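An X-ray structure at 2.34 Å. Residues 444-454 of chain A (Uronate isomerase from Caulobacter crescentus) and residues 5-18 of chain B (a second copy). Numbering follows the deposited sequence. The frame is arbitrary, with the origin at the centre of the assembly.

Chain A 444-454: VAEHRMDLVEA
Chain B 5-18: RPLSFHEDRLFPSD

The A stretch leaves one helix, whose last turn includes A:Val444, crosses a short loop and enters a second helix at A:Leu451. A:His447 N donates to A:Val444 O (2.8 Å), and A:His447 itself adopts a left-handed conformation (phi/psi 58/36°) that turns the chain. A:Arg448 returns to -93/-16°, after which A:Met449 and A:Asp450 are extended (-147/159° and -86/157°). A:Asp450 occupies the N-cap position without a side-chain cap; its O accepts from A:Ala454 N at 3.1 Å.

The B stretch has no regular helix or strand. It is extended from B:Pro6 to B:His10, then folds through a type I turn from B:His10 to B:Arg13 and an overlapping type II turn from B:Asp12 to B:Phe15, with B:Leu14 at 72/-8°. The chains run in opposite directions: CA atoms of A:Ala445 and B:Ser17 lie 5.7 Å apart, those of A:Glu446 and B:Leu14 5.1 Å, those of A:His447 and B:Arg13 4.9 Å, and those of A:Asp450 and B:Ser8 7.9 Å. Together the stretches bury 644 Å².

One direct backbone hydrogen bond fixes this register: B:Leu14 N donates to A:Glu446 O at 2.9 Å and 163°. The same carbonyl oxygen, A:Glu446 O, receives a CA-H...O contact from B:Arg13 CA at 3.4 Å.

At the centre, A:His447 (chi1 -42°, chi2 -67°) and B:His10 (chi1 -157°, chi2 -89°) both point toward the opposing stretch and stack face to face, centroids 3.7 Å apart and planes at 19°. A:His447 NE2 and B:His10 ND1 approach to 3.3 Å, but over the ring faces, at an angle too poor for a hydrogen bond. B:His10 ND1 instead accepts from B:Asp12 N at 3.0 Å, tying the ring to its own turn. B:Arg13 NH1 adds a bond to B:His10 O at 2.7 Å.

At the far end, B:Arg5 reaches across with chi1 to chi3 all t. Its NH2 makes salt bridges with A:Asp450 OD2 (2.6 Å) and A:Glu453 OE1 (3.0 Å), both carboxylate oxygens lying near the guanidinium plane. The other oxygen of the glutamate, A:Glu453 OE2, accepts from A:Asp450 N at 3.1 Å, so one side chain serves both the helix start and the interface.

A:Glu446 (m, t) and A:Arg448 (m, t) pair within their loop, A:Arg448 NH2 lying 3.1 Å from A:Glu446 OE2. The aliphatic part of the arginine remains useful: A:Arg448 CD packs 3.7 Å from B:Leu14 CD2, giving the buried leucine an apolar neighbour. A:Ala445 CB lies 3.5 Å from B:Ser17 OG, a close contact for a methyl group and a hydroxyl.

Water completes the contact. Water 2 links A:Glu446 OE1 (2.8 Å) to B:Ser17 N (3.0 Å), water 3 donates to A:His447 O (2.9 Å) and accepts from B:His10 N (3.1 Å), and water 4 donates to A:Asp450 OD2 (2.8 Å) and B:Ser8 O (3.2 Å).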

# COMPACT_ATOMS: atom_id res chain seq x y z
N VAL A 444 -4.50 -12.75 19.91
CA VAL A 444 -5.06 -13.60 20.97
C VAL A 444 -6.59 -13.53 20.99
O VAL A 444 -7.27 -14.56 21.02
CB VAL A 444 -4.52 -13.19 22.36
CG1 VAL A 444 -5.14 -14.05 23.45
CG2 VAL A 444 -3.02 -13.31 22.40
N ALA A 445 -7.11 -12.31 20.98
CA ALA A 445 -8.56 -12.06 20.94
C ALA A 445 -9.25 -12.68 19.72
O ALA A 445 -10.43 -13.03 19.79
CB ALA A 445 -8.84 -10.57 21.00
N GLU A 446 -8.52 -12.83 18.61
CA GLU A 446 -9.05 -13.48 17.41
C GLU A 446 -8.60 -14.94 17.34
O GLU A 446 -8.85 -15.61 16.33
CB GLU A 446 -8.62 -12.74 16.15
CG GLU A 446 -9.19 -11.34 16.01
CD GLU A 446 -8.83 -10.68 14.69
OE1 GLU A 446 -9.08 -9.47 14.56
OE2 GLU A 446 -8.31 -11.38 13.79
N HIS A 447 -7.95 -15.39 18.41
CA HIS A 447 -7.48 -16.78 18.60
C HIS A 447 -6.52 -17.26 17.52
O HIS A 447 -6.53 -18.43 17.12
CB HIS A 447 -8.65 -17.75 18.78
CG HIS A 447 -9.74 -17.23 19.66
ND1 HIS A 447 -9.57 -17.01 21.01
CD2 HIS A 447 -11.01 -16.86 19.38
CE1 HIS A 447 -10.69 -16.53 21.52
NE2 HIS A 447 -11.58 -16.43 20.56
N ARG A 448 -5.68 -16.33 17.06
CA ARG A 448 -4.64 -16.60 16.07
C ARG A 448 -3.32 -16.94 16.76
O ARG A 448 -2.40 -17.47 16.13
CB ARG A 448 -4.46 -15.41 15.15
CG ARG A 448 -5.62 -15.19 14.22
CD ARG A 448 -5.15 -14.43 13.01
NE ARG A 448 -5.64 -13.06 13.00
CZ ARG A 448 -5.11 -12.09 12.26
NH1 ARG A 448 -4.05 -12.34 11.50
NH2 ARG A 448 -5.62 -10.87 12.30
N MET A 449 -3.24 -16.62 18.05
CA MET A 449 -2.18 -17.12 18.90
C MET A 449 -2.67 -17.32 20.32
O MET A 449 -3.68 -16.75 20.73
CB MET A 449 -0.94 -16.22 18.85
CG MET A 449 -0.86 -15.07 19.82
SD MET A 449 0.58 -14.03 19.50
CE MET A 449 1.72 -15.27 18.91
N ASP A 450 -1.96 -18.16 21.07
CA ASP A 450 -2.30 -18.41 22.46
C ASP A 450 -1.64 -17.34 23.31
O ASP A 450 -0.66 -16.73 22.88
CB ASP A 450 -1.83 -19.81 22.85
CG ASP A 450 -2.56 -20.93 22.10
OD1 ASP A 450 -3.70 -20.70 21.63
OD2 ASP A 450 -1.99 -22.04 21.98
N LEU A 451 -2.17 -17.11 24.51
CA LEU A 451 -1.61 -16.11 25.43
C LEU A 451 -0.19 -16.46 25.87
O LEU A 451 0.62 -15.57 26.10
CB LEU A 451 -2.50 -15.96 26.66
CG LEU A 451 -2.98 -14.57 27.09
CD1 LEU A 451 -3.52 -14.66 28.51
CD2 LEU A 451 -1.91 -13.49 27.01
N VAL A 452 0.09 -17.76 26.00
CA VAL A 452 1.41 -18.28 26.34
C VAL A 452 2.46 -17.83 25.31
O VAL A 452 3.57 -17.43 25.67
CB VAL A 452 1.41 -19.83 26.41
CG1 VAL A 452 2.56 -20.33 27.27
CG2 VAL A 452 0.09 -20.35 26.94
N GLU A 453 2.08 -17.89 24.03
CA GLU A 453 2.93 -17.46 22.92
C GLU A 453 3.15 -15.95 22.91
O GLU A 453 4.27 -15.48 22.69
CB GLU A 453 2.31 -17.89 21.58
CG GLU A 453 2.29 -19.40 21.33
CD GLU A 453 1.47 -19.77 20.11
OE1 GLU A 453 1.61 -20.91 19.62
OE2 GLU A 453 0.68 -18.94 19.64
N ALA A 454 2.07 -15.21 23.15
CA ALA A 454 2.12 -13.74 23.20
C ALA A 454 2.94 -13.22 24.38
O ALA A 454 3.60 -12.20 24.27
CB ALA A 454 0.72 -13.17 23.24
N ARG B 5 1.32 -28.76 27.37
CA ARG B 5 0.56 -27.57 26.88
C ARG B 5 -0.50 -27.99 25.85
O ARG B 5 -0.15 -28.60 24.83
CB ARG B 5 1.51 -26.54 26.29
CG ARG B 5 0.83 -25.33 25.71
CD ARG B 5 1.67 -24.69 24.64
NE ARG B 5 0.87 -23.88 23.73
CZ ARG B 5 1.36 -22.96 22.91
NH1 ARG B 5 2.66 -22.72 22.88
NH2 ARG B 5 0.55 -22.28 22.12
N PRO B 6 -1.78 -27.65 26.10
CA PRO B 6 -2.90 -28.12 25.27
C PRO B 6 -3.05 -27.43 23.91
O PRO B 6 -2.72 -26.25 23.76
CB PRO B 6 -4.12 -27.82 26.15
CG PRO B 6 -3.72 -26.66 26.98
CD PRO B 6 -2.24 -26.80 27.22
N LEU B 7 -3.54 -28.19 22.93
CA LEU B 7 -3.90 -27.62 21.63
C LEU B 7 -5.30 -27.06 21.76
O LEU B 7 -6.29 -27.79 21.73
CB LEU B 7 -3.84 -28.67 20.52
CG LEU B 7 -3.38 -28.29 19.10
CD1 LEU B 7 -3.39 -29.51 18.20
CD2 LEU B 7 -4.20 -27.18 18.45
N SER B 8 -5.38 -25.74 21.93
CA SER B 8 -6.65 -25.04 22.02
C SER B 8 -6.97 -24.40 20.66
O SER B 8 -6.40 -23.37 20.29
CB SER B 8 -6.59 -23.98 23.12
OG SER B 8 -7.81 -23.27 23.22
N PHE B 9 -7.88 -25.04 19.92
CA PHE B 9 -8.30 -24.51 18.63
C PHE B 9 -9.75 -24.03 18.71
O PHE B 9 -10.69 -24.82 18.61
CB PHE B 9 -8.12 -25.55 17.53
CG PHE B 9 -7.76 -24.96 16.19
CD1 PHE B 9 -6.68 -24.07 16.07
CD2 PHE B 9 -8.48 -25.30 15.05
CE1 PHE B 9 -6.35 -23.52 14.84
CE2 PHE B 9 -8.15 -24.76 13.82
CZ PHE B 9 -7.07 -23.87 13.71
N HIS B 10 -9.89 -22.71 18.88
CA HIS B 10 -11.16 -22.07 19.26
C HIS B 10 -12.18 -22.01 18.13
O HIS B 10 -11.81 -21.91 16.97
CB HIS B 10 -10.87 -20.66 19.78
CG HIS B 10 -11.93 -20.11 20.68
ND1 HIS B 10 -13.02 -19.41 20.21
CD2 HIS B 10 -12.05 -20.13 22.03
CE1 HIS B 10 -13.77 -19.03 21.23
NE2 HIS B 10 -13.20 -19.45 22.34
N GLU B 11 -13.46 -22.07 18.50
CA GLU B 11 -14.57 -22.06 17.53
C GLU B 11 -14.70 -20.73 16.82
O GLU B 11 -15.19 -20.67 15.70
CB GLU B 11 -15.90 -22.34 18.23
CG GLU B 11 -15.99 -23.64 19.02
CD GLU B 11 -17.33 -23.77 19.75
OE1 GLU B 11 -17.65 -24.89 20.20
OE2 GLU B 11 -18.06 -22.76 19.86
N ASP B 12 -14.30 -19.65 17.50
CA ASP B 12 -14.49 -18.29 17.02
C ASP B 12 -13.21 -17.67 16.48
O ASP B 12 -13.05 -16.46 16.49
CB ASP B 12 -15.03 -17.41 18.15
CG ASP B 12 -16.48 -17.70 18.48
OD1 ASP B 12 -16.85 -17.49 19.65
OD2 ASP B 12 -17.24 -18.12 17.58
N ARG B 13 -12.29 -18.52 16.01
CA ARG B 13 -11.03 -18.06 15.43
C ARG B 13 -11.26 -17.23 14.17
O ARG B 13 -12.21 -17.48 13.41
CB ARG B 13 -10.12 -19.25 15.13
CG ARG B 13 -10.73 -20.28 14.21
CD ARG B 13 -9.85 -21.49 14.01
NE ARG B 13 -10.48 -22.48 13.14
CZ ARG B 13 -11.34 -23.41 13.55
NH1 ARG B 13 -11.69 -23.49 14.83
NH2 ARG B 13 -11.86 -24.26 12.68
N LEU B 14 -10.42 -16.21 13.98
CA LEU B 14 -10.45 -15.32 12.81
C LEU B 14 -11.62 -14.32 12.74
O LEU B 14 -11.64 -13.43 11.88
CB LEU B 14 -10.28 -16.10 11.48
CG LEU B 14 -9.16 -17.15 11.38
CD1 LEU B 14 -9.30 -18.00 10.14
CD2 LEU B 14 -7.79 -16.53 11.44
N PHE B 15 -12.59 -14.45 13.64
CA PHE B 15 -13.68 -13.48 13.76
C PHE B 15 -13.18 -12.30 14.60
O PHE B 15 -12.33 -12.50 15.47
CB PHE B 15 -14.92 -14.10 14.44
CG PHE B 15 -15.50 -15.27 13.70
CD1 PHE B 15 -15.45 -15.35 12.30
CD2 PHE B 15 -16.12 -16.30 14.40
CE1 PHE B 15 -15.99 -16.44 11.62
CE2 PHE B 15 -16.67 -17.40 13.74
CZ PHE B 15 -16.60 -17.47 12.35
N PRO B 16 -13.70 -11.08 14.34
CA PRO B 16 -13.25 -9.91 15.11
C PRO B 16 -13.62 -10.05 16.58
O PRO B 16 -14.54 -10.80 16.92
CB PRO B 16 -14.04 -8.76 14.49
CG PRO B 16 -14.48 -9.25 13.16
CD PRO B 16 -14.72 -10.71 13.34
N SER B 17 -12.91 -9.35 17.46
CA SER B 17 -13.15 -9.47 18.89
C SER B 17 -14.44 -8.78 19.34
O SER B 17 -15.09 -9.23 20.29
CB SER B 17 -11.96 -8.96 19.69
OG SER B 17 -12.12 -9.25 21.07
N ASP B 18 -14.79 -7.69 18.66
CA ASP B 18 -16.03 -6.95 18.90
C ASP B 18 -17.25 -7.86 18.81
O ASP B 18 -17.55 -8.38 17.73
CB ASP B 18 -16.18 -5.81 17.91
CG ASP B 18 -17.48 -5.05 18.09
OD1 ASP B 18 -17.54 -4.19 19.00
OD2 ASP B 18 -18.44 -5.33 17.33
O HOH W 1 -11.80 -12.31 22.38
O HOH W 2 -10.24 -8.18 16.80
O HOH W 3 -7.46 -21.07 17.97
O HOH W 4 -3.28 -23.99 20.44